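Long-range contacts in nucleoside permease NupG (Escherichia coli K-12, PDB 7DLA), which moves purine and pyrimidine nucleosides across the bacterial inner membrane together with protons, driven by the proton motive force: residues Ile212-Glu223 against Tyr390-Met401; Phe274-Met284 against Phe324-Phe332. The protein carries 1 engineered substitution. One frame throughout, in Å; residues are numbered along the deposited sequence.

In the fold
Both contacts lie in the second half of this twelve-helix major facilitator, on the same side of the chain's centre and about 15 Å apart between contact centres. Each is partly buried, but contact 1 reaches the surface at Ile212, whereas no touching residue of contact 2 is fully exposed. Contact 1 joins helices 208-222 and 380-402 within the membrane; contact 2 joins the cytoplasmic turn of helix 253-299 and the start of the membrane span that follows it to the cytoplasmic end of helix 305-335. They share no helix but abut: Phe213 meets Met284 and Phe332. Contact 1 adds a Ser391-Glu223 hydrogen bond, and a Tyr390-Leu219 bond modelled too short to rely on, to apolar packing; contact 2 has none across it.

Contact 1. Residues Ile212-Glu223 against Tyr390-Met401; sequences IFFIFSMLLGAE and YSVVLAFAFMAM
Helices 212-222 and 390-401 run nearly antiparallel at 157°, their axes 10.6 Å apart, and Leu394 CA comes 6.9 Å from Leu220 CA. Leu394 fills the space between them: CD1 rests against Leu220 CA and CD2 against Phe216 CE1, so the two methyls fork over successive turns of the other helix. The Phe216 ring reaches across to Leu394 and Phe398 because chi1 of -173° turns CG away from the backbone N. Its ring and that of Phe398 lie 5.4 Å apart between centroids with planes at 35°, an oblique pair. The segments belong to the seventh and twelfth transmembrane helices of the major facilitator fold, and toward their cytoplasmic ends Met401 completes the apolar seam, CE being 4.0 Å from Phe213 CD1 and SD facing Ile212 CG2.

The polar contacts lie at the other end, deeper in the membrane. Ser391 OG donates to buried Glu223 OE2 (2.8 Å), approaching from above the carboxylate plane, while Glu223 OE1 sits at the edge of the Tyr390 ring. Tyr390 OH donates to Leu219 O, although the modelled length is too short to be trusted at 3.0 Å resolution. Trp291 of helix 253-299 also touches the Glu223 side chain.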
loop_
_atom_site.group_PDB
_atom_site.type_symbol
_atom_site.label_atom_id
_atom_site.label_comp_id
_atom_site.label_asym_id
_atom_site.label_seq_id
_atom_site.Cartn_x
_atom_site.Cartn_y
_atom_site.Cartn_z
ATOM N N ILE A 212 -17.769 2.194 -16.340
ATOM C CA ILE A 212 -17.164 0.893 -16.602
ATOM C C ILE A 212 -15.732 0.874 -16.085
ATOM O O ILE A 212 -15.319 -0.054 -15.370
ATOM C CB ILE A 212 -17.227 0.568 -18.106
ATOM C CG1 ILE A 212 -18.596 0.001 -18.486
ATOM C CG2 ILE A 212 -16.125 -0.409 -18.491
ATOM C CD1 ILE A 212 -18.979 -1.186 -17.699
ATOM N N PHE A 213 -14.965 1.924 -16.406
ATOM C CA PHE A 213 -13.550 1.928 -16.043
ATOM C C PHE A 213 -13.350 1.920 -14.529
ATOM O O PHE A 213 -12.492 1.205 -14.010
ATOM C CB PHE A 213 -12.829 3.129 -16.627
ATOM C CG PHE A 213 -11.377 3.044 -16.436
ATOM C CD1 PHE A 213 -10.673 1.973 -16.954
ATOM C CD2 PHE A 213 -10.729 3.924 -15.591
ATOM C CE1 PHE A 213 -9.300 1.845 -16.728
ATOM C CE2 PHE A 213 -9.352 3.805 -15.338
ATOM C CZ PHE A 213 -8.635 2.764 -15.908
ATOM N N PHE A 214 -14.125 2.731 -13.807
ATOM C CA PHE A 214 -13.962 2.831 -12.360
ATOM C C PHE A 214 -14.319 1.528 -11.661
ATOM O O PHE A 214 -13.602 1.091 -10.746
ATOM C CB PHE A 214 -14.797 3.978 -11.793
ATOM C CG PHE A 214 -14.235 5.340 -12.082
ATOM C CD1 PHE A 214 -12.868 5.536 -12.126
ATOM C CD2 PHE A 214 -15.063 6.441 -12.233
ATOM C CE1 PHE A 214 -12.339 6.791 -12.370
ATOM C CE2 PHE A 214 -14.535 7.693 -12.467
ATOM C CZ PHE A 214 -13.173 7.866 -12.542
ATOM N N ILE A 215 -15.432 0.896 -12.042
ATOM C CA ILE A 215 -15.735 -0.364 -11.366
ATOM C C ILE A 215 -14.683 -1.403 -11.703
ATOM O O ILE A 215 -14.285 -2.196 -10.844
ATOM C CB ILE A 215 -17.150 -0.868 -11.679
ATOM C CG1 ILE A 215 -18.162 0.241 -11.424
ATOM C CG2 ILE A 215 -17.483 -2.055 -10.784
ATOM C CD1 ILE A 215 -19.555 -0.266 -11.133
ATOM N N PHE A 216 -14.196 -1.412 -12.944
ATOM C CA PHE A 216 -13.047 -2.256 -13.230
ATOM C C PHE A 216 -11.874 -1.919 -12.329
ATOM O O PHE A 216 -11.086 -2.790 -11.956
ATOM C CB PHE A 216 -12.590 -2.107 -14.664
ATOM C CG PHE A 216 -11.523 -3.078 -15.007
ATOM C CD1 PHE A 216 -11.780 -4.438 -14.963
ATOM C CD2 PHE A 216 -10.238 -2.650 -15.256
ATOM C CE1 PHE A 216 -10.796 -5.358 -15.253
ATOM C CE2 PHE A 216 -9.242 -3.558 -15.530
ATOM C CZ PHE A 216 -9.524 -4.915 -15.539
ATOM N N SER A 217 -11.701 -0.642 -12.027
ATOM C CA SER A 217 -10.539 -0.256 -11.259
ATOM C C SER A 217 -10.682 -0.750 -9.834
ATOM O O SER A 217 -9.701 -1.155 -9.198
ATOM C CB SER A 217 -10.354 1.250 -11.347
ATOM O OG SER A 217 -9.929 1.575 -12.653
ATOM N N MET A 218 -11.913 -0.789 -9.339
ATOM C CA MET A 218 -12.144 -1.384 -8.034
ATOM C C MET A 218 -11.851 -2.876 -8.054
ATOM O O MET A 218 -11.186 -3.405 -7.159
ATOM C CB MET A 218 -13.582 -1.165 -7.614
ATOM C CG MET A 218 -13.846 -1.800 -6.296
ATOM S SD MET A 218 -15.488 -1.347 -5.837
ATOM C CE MET A 218 -16.337 -2.700 -6.670
ATOM N N LEU A 219 -12.357 -3.571 -9.072
ATOM C CA LEU A 219 -12.226 -5.018 -9.119
ATOM C C LEU A 219 -10.771 -5.409 -9.232
ATOM O O LEU A 219 -10.331 -6.368 -8.585
ATOM C CB LEU A 219 -13.018 -5.573 -10.290
ATOM C CG LEU A 219 -14.512 -5.651 -10.021
ATOM C CD1 LEU A 219 -15.114 -6.607 -11.013
ATOM C CD2 LEU A 219 -14.766 -6.063 -8.565
ATOM N N LEU A 220 -10.003 -4.658 -10.036
ATOM C CA LEU A 220 -8.569 -4.896 -10.177
ATOM C C LEU A 220 -7.808 -4.514 -8.908
ATOM O O LEU A 220 -6.890 -5.231 -8.498
ATOM C CB LEU A 220 -8.027 -4.115 -11.378
ATOM C CG LEU A 220 -6.533 -4.117 -11.761
ATOM C CD1 LEU A 220 -5.638 -3.372 -10.790
ATOM C CD2 LEU A 220 -6.031 -5.523 -11.915
ATOM N N GLY A 221 -8.144 -3.365 -8.306
ATOM C CA GLY A 221 -7.462 -2.925 -7.107
ATOM C C GLY A 221 -7.674 -3.868 -5.940
ATOM O O GLY A 221 -6.844 -3.942 -5.033
ATOM N N ALA A 222 -8.778 -4.611 -5.941
ATOM C CA ALA A 222 -8.985 -5.521 -4.828
ATOM C C ALA A 222 -7.809 -6.477 -4.667
ATOM O O ALA A 222 -7.419 -6.790 -3.542
ATOM C CB ALA A 222 -10.296 -6.279 -4.986
ATOM N N GLU A 223 -7.194 -6.925 -5.757
ATOM C CA GLU A 223 -6.094 -7.867 -5.585
ATOM C C GLU A 223 -4.729 -7.195 -5.439
ATOM O O GLU A 223 -3.704 -7.878 -5.506
ATOM C CB GLU A 223 -6.028 -8.882 -6.726
ATOM C CG GLU A 223 -5.402 -8.362 -8.004
ATOM C CD GLU A 223 -5.861 -9.145 -9.190
ATOM O OE1 GLU A 223 -6.975 -9.681 -9.102
ATOM O OE2 GLU A 223 -5.133 -9.233 -10.203
ATOM N N TYR A 390 -8.748 -15.335 -11.028
ATOM C CA TYR A 390 -9.493 -14.082 -11.044
ATOM C C TYR A 390 -8.704 -13.006 -11.780
ATOM O O TYR A 390 -9.298 -12.170 -12.484
ATOM C CB TYR A 390 -9.884 -13.690 -9.614
ATOM C CG TYR A 390 -10.348 -12.262 -9.348
ATOM C CD1 TYR A 390 -11.693 -11.919 -9.358
ATOM C CD2 TYR A 390 -9.457 -11.313 -8.905
ATOM C CE1 TYR A 390 -12.113 -10.640 -9.045
ATOM C CE2 TYR A 390 -9.865 -10.039 -8.587
ATOM C CZ TYR A 390 -11.188 -9.703 -8.655
ATOM O OH TYR A 390 -11.544 -8.408 -8.323
ATOM N N SER A 391 -7.366 -13.063 -11.698
ATOM C CA SER A 391 -6.548 -12.225 -12.572
ATOM C C SER A 391 -6.900 -12.453 -14.040
ATOM O O SER A 391 -6.958 -11.500 -14.824
ATOM C CB SER A 391 -5.058 -12.486 -12.328
ATOM O OG SER A 391 -4.618 -11.877 -11.132
ATOM N N VAL A 392 -7.136 -13.714 -14.420
ATOM C CA VAL A 392 -7.455 -14.052 -15.807
ATOM C C VAL A 392 -8.802 -13.472 -16.210
ATOM O O VAL A 392 -8.963 -12.923 -17.306
ATOM C CB VAL A 392 -7.440 -15.576 -16.006
ATOM C CG1 VAL A 392 -8.364 -15.950 -17.142
ATOM C CG2 VAL A 392 -6.062 -16.048 -16.324
ATOM N N VAL A 393 -9.802 -13.637 -15.356
ATOM C CA VAL A 393 -11.101 -13.047 -15.659
ATOM C C VAL A 393 -10.938 -11.554 -15.898
ATOM O O VAL A 393 -11.432 -11.005 -16.894
ATOM C CB VAL A 393 -12.106 -13.330 -14.530
ATOM C CG1 VAL A 393 -13.404 -12.556 -14.756
ATOM C CG2 VAL A 393 -12.353 -14.843 -14.380
ATOM N N LEU A 394 -10.215 -10.884 -14.994
ATOM C CA LEU A 394 -9.925 -9.458 -15.170
ATOM C C LEU A 394 -9.230 -9.170 -16.504
ATOM O O LEU A 394 -9.538 -8.174 -17.169
ATOM C CB LEU A 394 -9.084 -8.940 -14.003
ATOM C CG LEU A 394 -9.805 -8.806 -12.660
ATOM C CD1 LEU A 394 -8.875 -8.124 -11.684
ATOM C CD2 LEU A 394 -11.158 -8.070 -12.752
ATOM N N ALA A 395 -8.287 -10.021 -16.904
ATOM C CA ALA A 395 -7.629 -9.849 -18.190
ATOM C C ALA A 395 -8.633 -9.909 -19.313
ATOM O O ALA A 395 -8.612 -9.078 -20.233
ATOM C CB ALA A 395 -6.573 -10.924 -18.399
ATOM N N PHE A 396 -9.500 -10.922 -19.270
ATOM C CA PHE A 396 -10.454 -11.116 -20.357
ATOM C C PHE A 396 -11.333 -9.896 -20.502
ATOM O O PHE A 396 -11.434 -9.313 -21.583
ATOM C CB PHE A 396 -11.332 -12.343 -20.123
ATOM C CG PHE A 396 -10.655 -13.621 -20.429
ATOM C CD1 PHE A 396 -9.382 -13.628 -20.981
ATOM C CD2 PHE A 396 -11.292 -14.813 -20.203
ATOM C CE1 PHE A 396 -8.747 -14.809 -21.278
ATOM C CE2 PHE A 396 -10.678 -15.977 -20.502
ATOM C CZ PHE A 396 -9.392 -15.983 -21.036
ATOM N N ALA A 397 -11.962 -9.489 -19.399
ATOM C CA ALA A 397 -12.864 -8.355 -19.460
ATOM C C ALA A 397 -12.136 -7.100 -19.906
ATOM O O ALA A 397 -12.720 -6.240 -20.577
ATOM C CB ALA A 397 -13.533 -8.144 -18.120
ATOM N N PHE A 398 -10.862 -6.954 -19.545
ATOM C CA PHE A 398 -10.200 -5.734 -19.981
ATOM C C PHE A 398 -9.930 -5.767 -21.473
ATOM O O PHE A 398 -10.109 -4.753 -22.150
ATOM C CB PHE A 398 -8.916 -5.517 -19.192
ATOM C CG PHE A 398 -8.263 -4.186 -19.458
ATOM C CD1 PHE A 398 -8.627 -3.069 -18.722
ATOM C CD2 PHE A 398 -7.311 -4.044 -20.450
ATOM C CE1 PHE A 398 -8.038 -1.844 -18.959
ATOM C CE2 PHE A 398 -6.727 -2.815 -20.696
ATOM C CZ PHE A 398 -7.089 -1.721 -19.948
ATOM N N MET A 399 -9.534 -6.933 -21.986
ATOM C CA MET A 399 -9.372 -7.131 -23.423
ATOM C C MET A 399 -10.661 -6.812 -24.190
ATOM O O MET A 399 -10.619 -6.162 -25.246
ATOM C CB MET A 399 -8.915 -8.561 -23.651
ATOM C CG MET A 399 -7.470 -8.708 -24.087
ATOM S SD MET A 399 -6.955 -10.426 -23.882
ATOM C CE MET A 399 -5.274 -10.388 -24.514
ATOM N N ALA A 400 -11.811 -7.252 -23.667
ATOM C CA ALA A 400 -13.091 -6.813 -24.210
ATOM C C ALA A 400 -13.159 -5.295 -24.251
ATOM O O ALA A 400 -13.326 -4.716 -25.322
ATOM C CB ALA A 400 -14.260 -7.385 -23.412
ATOM N N MET A 401 -12.991 -4.628 -23.102
ATOM C CA MET A 401 -13.144 -3.171 -23.102
ATOM C C MET A 401 -12.177 -2.456 -24.061
ATOM O O MET A 401 -12.569 -1.443 -24.652
ATOM C CB MET A 401 -12.988 -2.564 -21.707
ATOM C CG MET A 401 -12.221 -1.200 -21.731
ATOM S SD MET A 401 -12.305 -0.149 -20.273
ATOM C CE MET A 401 -11.250 1.174 -20.798
#

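Contact 2. Residues Phe274-Met284 against Phe324-Phe332; sequences FLSRYGIKNVM and FFNISGSVF
The Phe274 and Phe324 rings meet obliquely, planes at 56° and centroids 5.4 Å apart, with Phe274 CE2 lying in plane at the edge of the Phe324 ring. Phe332 takes Ile280 CG2 at its edge, while Met284 CE and Lys281 CE approach that ring obliquely. The helices cross steeply, at -112° with axes 8.7 Å apart, and interlock by knobs-into-holes packing: Met284 enters the hole formed by Phe325, Ser328, Gly329 and Phe332, and Ser328 that of Leu275, Ile280, Val283 and Met284. This joins the cytoplasmic turn between the eighth and ninth transmembrane helices, and the start of the ninth, to the cytoplasmic end of the tenth in the major facilitator fold. Helix 274-284 kinks where the N atoms of Ile280 and Lys281 lack bonds to the preceding turn, and residues on both sides of the bend touch Val331: Leu275 through CD2 to CG2, Ile280 through CD1 to CG1.

Val283 CG1 packs against Phe324 CD2 at 3.9 Å. Replacing Phe324 with an alanine would probably leave Phe274 and Val283 without their shared partner and open a gap between the helices. The Met284 chain bends at its end (chi3 -51°), bringing CE to 4.1 Å from Phe332 CG, and its SD makes an oblique Met-aromatic contact, 4.4 Å from the Phe325 ring centroid.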
loop_
_atom_site.group_PDB
_atom_site.type_symbol
_atom_site.label_atom_id
_atom_site.label_comp_id
_atom_site.label_asym_id
_atom_site.label_seq_id
_atom_site.Cartn_x
_atom_site.Cartn_y
_atom_site.Cartn_z
ATOM N N PHE A 274 7.879 3.259 -20.849
ATOM C CA PHE A 274 6.977 2.202 -21.273
ATOM C C PHE A 274 5.688 2.795 -21.807
ATOM O O PHE A 274 5.098 2.277 -22.769
ATOM C CB PHE A 274 6.680 1.246 -20.123
ATOM C CG PHE A 274 7.672 0.149 -19.996
ATOM C CD1 PHE A 274 8.213 -0.437 -21.120
ATOM C CD2 PHE A 274 8.060 -0.309 -18.756
ATOM C CE1 PHE A 274 9.145 -1.455 -21.005
ATOM C CE2 PHE A 274 8.981 -1.329 -18.630
ATOM C CZ PHE A 274 9.522 -1.907 -19.760
ATOM N N LEU A 275 5.234 3.892 -21.200
ATOM C CA LEU A 275 4.078 4.579 -21.755
ATOM C C LEU A 275 4.385 5.115 -23.147
ATOM O O LEU A 275 3.606 4.907 -24.081
ATOM C CB LEU A 275 3.623 5.701 -20.825
ATOM C CG LEU A 275 2.433 5.440 -19.894
ATOM C CD1 LEU A 275 2.555 4.119 -19.255
ATOM C CD2 LEU A 275 2.289 6.508 -18.826
ATOM N N SER A 276 5.540 5.759 -23.317
ATOM C CA SER A 276 5.857 6.330 -24.625
ATOM C C SER A 276 5.891 5.275 -25.720
ATOM O O SER A 276 5.555 5.576 -26.872
ATOM C CB SER A 276 7.192 7.070 -24.581
ATOM O OG SER A 276 7.316 7.775 -23.369
ATOM N N ARG A 277 6.307 4.051 -25.390
ATOM C CA ARG A 277 6.494 3.030 -26.413
ATOM C C ARG A 277 5.254 2.174 -26.657
ATOM O O ARG A 277 5.088 1.638 -27.762
ATOM C CB ARG A 277 7.695 2.138 -26.062
ATOM C CG ARG A 277 7.807 0.846 -26.902
ATOM C CD ARG A 277 8.752 1.012 -28.081
ATOM N NE ARG A 277 8.734 -0.127 -28.998
ATOM C CZ ARG A 277 7.731 -0.413 -29.833
ATOM N NH1 ARG A 277 7.812 -1.472 -30.644
ATOM N NH2 ARG A 277 6.630 0.341 -29.850
ATOM N N TYR A 278 4.360 2.019 -25.681
ATOM C CA TYR A 278 3.222 1.150 -25.928
ATOM C C TYR A 278 1.864 1.794 -25.645
ATOM O O TYR A 278 0.838 1.203 -26.009
ATOM C CB TYR A 278 3.344 -0.155 -25.114
ATOM C CG TYR A 278 4.651 -0.922 -25.282
ATOM C CD1 TYR A 278 4.922 -1.674 -26.415
ATOM C CD2 TYR A 278 5.627 -0.853 -24.315
ATOM C CE1 TYR A 278 6.131 -2.363 -26.556
ATOM C CE2 TYR A 278 6.811 -1.538 -24.435
ATOM C CZ TYR A 278 7.072 -2.281 -25.552
ATOM O OH TYR A 278 8.295 -2.934 -25.622
ATOM N N GLY A 279 1.806 2.970 -25.027
ATOM C CA GLY A 279 0.541 3.613 -24.763
ATOM C C GLY A 279 -0.095 3.213 -23.444
ATOM O O GLY A 279 0.308 2.264 -22.758
ATOM N N ILE A 280 -1.146 3.958 -23.106
ATOM C CA ILE A 280 -1.811 3.798 -21.816
ATOM C C ILE A 280 -2.389 2.395 -21.683
ATOM O O ILE A 280 -2.088 1.648 -20.737
ATOM C CB ILE A 280 -2.909 4.863 -21.649
ATOM C CG1 ILE A 280 -2.523 6.187 -22.336
ATOM C CG2 ILE A 280 -3.288 5.018 -20.176
ATOM C CD1 ILE A 280 -1.229 6.787 -21.887
ATOM N N LYS A 281 -3.244 2.034 -22.640
ATOM C CA LYS A 281 -4.000 0.795 -22.568
ATOM C C LYS A 281 -3.072 -0.418 -22.522
ATOM O O LYS A 281 -3.284 -1.324 -21.713
ATOM C CB LYS A 281 -4.950 0.741 -23.763
ATOM C CG LYS A 281 -6.125 1.711 -23.660
ATOM C CD LYS A 281 -7.095 1.560 -24.837
ATOM C CE LYS A 281 -8.251 2.547 -24.727
ATOM N NZ LYS A 281 -9.436 2.059 -25.438
ATOM N N ASN A 282 -2.021 -0.435 -23.363
ATOM C CA ASN A 282 -1.025 -1.510 -23.324
ATOM C C ASN A 282 -0.293 -1.579 -21.998
ATOM O O ASN A 282 -0.017 -2.681 -21.499
ATOM C CB ASN A 282 0.000 -1.386 -24.454
ATOM C CG ASN A 282 -0.583 -1.704 -25.811
ATOM O OD1 ASN A 282 -1.596 -2.410 -25.911
ATOM N ND2 ASN A 282 0.032 -1.175 -26.863
ATOM N N VAL A 283 0.052 -0.437 -21.405
ATOM C CA VAL A 283 0.773 -0.554 -20.141
ATOM C C VAL A 283 -0.140 -1.132 -19.058
ATOM O O VAL A 283 0.268 -2.018 -18.286
ATOM C CB VAL A 283 1.391 0.799 -19.757
ATOM C CG1 VAL A 283 1.516 0.925 -18.262
ATOM C CG2 VAL A 283 2.760 0.930 -20.428
ATOM N N MET A 284 -1.402 -0.685 -19.027
ATOM C CA MET A 284 -2.385 -1.276 -18.118
ATOM C C MET A 284 -2.574 -2.775 -18.375
ATOM O O MET A 284 -2.768 -3.565 -17.435
ATOM C CB MET A 284 -3.717 -0.529 -18.240
ATOM C CG MET A 284 -3.992 0.501 -17.126
ATOM S SD MET A 284 -5.660 1.236 -17.202
ATOM C CE MET A 284 -5.681 1.748 -18.925
ATOM N N PHE A 324 2.446 -0.348 -12.647
ATOM C CA PHE A 324 1.976 0.015 -13.971
ATOM C C PHE A 324 0.502 0.382 -13.945
ATOM O O PHE A 324 0.104 1.418 -14.487
ATOM C CB PHE A 324 2.241 -1.114 -14.967
ATOM C CG PHE A 324 3.664 -1.202 -15.400
ATOM C CD1 PHE A 324 4.684 -0.778 -14.561
ATOM C CD2 PHE A 324 3.989 -1.612 -16.683
ATOM C CE1 PHE A 324 6.012 -0.803 -14.967
ATOM C CE2 PHE A 324 5.317 -1.648 -17.100
ATOM C CZ PHE A 324 6.329 -1.246 -16.230
ATOM N N PHE A 325 -0.333 -0.444 -13.317
ATOM C CA PHE A 325 -1.757 -0.153 -13.407
ATOM C C PHE A 325 -2.071 1.198 -12.787
ATOM O O PHE A 325 -2.871 1.961 -13.323
ATOM C CB PHE A 325 -2.618 -1.225 -12.736
ATOM C CG PHE A 325 -4.110 -1.028 -12.987
ATOM C CD1 PHE A 325 -4.678 -1.365 -14.220
ATOM C CD2 PHE A 325 -4.920 -0.413 -12.040
ATOM C CE1 PHE A 325 -6.033 -1.155 -14.467
ATOM C CE2 PHE A 325 -6.280 -0.205 -12.289
ATOM C CZ PHE A 325 -6.832 -0.577 -13.499
ATOM N N ASN A 326 -1.450 1.523 -11.659
ATOM C CA ASN A 326 -1.867 2.749 -10.996
ATOM C C ASN A 326 -1.409 3.970 -11.767
ATOM O O ASN A 326 -2.199 4.906 -11.976
ATOM C CB ASN A 326 -1.380 2.773 -9.554
ATOM C CG ASN A 326 -2.465 2.325 -8.599
ATOM O OD1 ASN A 326 -2.996 1.223 -8.747
ATOM N ND2 ASN A 326 -2.857 3.197 -7.663
ATOM N N ILE A 327 -0.166 3.956 -12.262
ATOM C CA ILE A 327 0.310 5.120 -13.007
ATOM C C ILE A 327 -0.497 5.286 -14.300
ATOM O O ILE A 327 -1.119 6.337 -14.526
ATOM C CB ILE A 327 1.829 5.031 -13.274
ATOM C CG1 ILE A 327 2.629 4.792 -11.986
ATOM C CG2 ILE A 327 2.342 6.344 -13.861
ATOM C CD1 ILE A 327 2.575 5.926 -10.996
ATOM N N SER A 328 -0.548 4.234 -15.145
ATOM C CA SER A 328 -1.279 4.344 -16.415
ATOM C C SER A 328 -2.763 4.576 -16.194
ATOM O O SER A 328 -3.397 5.259 -16.994
ATOM C CB SER A 328 -1.120 3.103 -17.305
ATOM O OG SER A 328 -1.108 1.880 -16.581
ATOM N N GLY A 329 -3.343 4.004 -15.141
ATOM C CA GLY A 329 -4.720 4.299 -14.820
ATOM C C GLY A 329 -4.970 5.777 -14.619
ATOM O O GLY A 329 -5.879 6.335 -15.225
ATOM N N SER A 330 -4.178 6.435 -13.759
ATOM C CA SER A 330 -4.473 7.844 -13.502
ATOM C C SER A 330 -4.187 8.700 -14.742
ATOM O O SER A 330 -4.909 9.677 -15.008
ATOM C CB SER A 330 -3.710 8.349 -12.272
ATOM O OG SER A 330 -2.320 8.414 -12.514
ATOM N N VAL A 331 -3.184 8.319 -15.550
ATOM C CA VAL A 331 -2.954 9.029 -16.816
ATOM C C VAL A 331 -4.154 8.875 -17.753
ATOM O O VAL A 331 -4.600 9.849 -18.379
ATOM C CB VAL A 331 -1.656 8.551 -17.496
ATOM C CG1 VAL A 331 -1.459 9.267 -18.835
ATOM C CG2 VAL A 331 -0.461 8.812 -16.621
ATOM N N PHE A 332 -4.660 7.640 -17.894
ATOM C CA PHE A 332 -5.855 7.357 -18.685
ATOM C C PHE A 332 -7.030 8.214 -18.231
ATOM O O PHE A 332 -7.658 8.899 -19.041
ATOM C CB PHE A 332 -6.194 5.865 -18.568
ATOM C CG PHE A 332 -7.430 5.448 -19.323
ATOM C CD1 PHE A 332 -7.382 5.236 -20.701
ATOM C CD2 PHE A 332 -8.642 5.273 -18.667
ATOM C CE1 PHE A 332 -8.514 4.873 -21.405
ATOM C CE2 PHE A 332 -9.780 4.905 -19.366
ATOM C CZ PHE A 332 -9.710 4.706 -20.739
#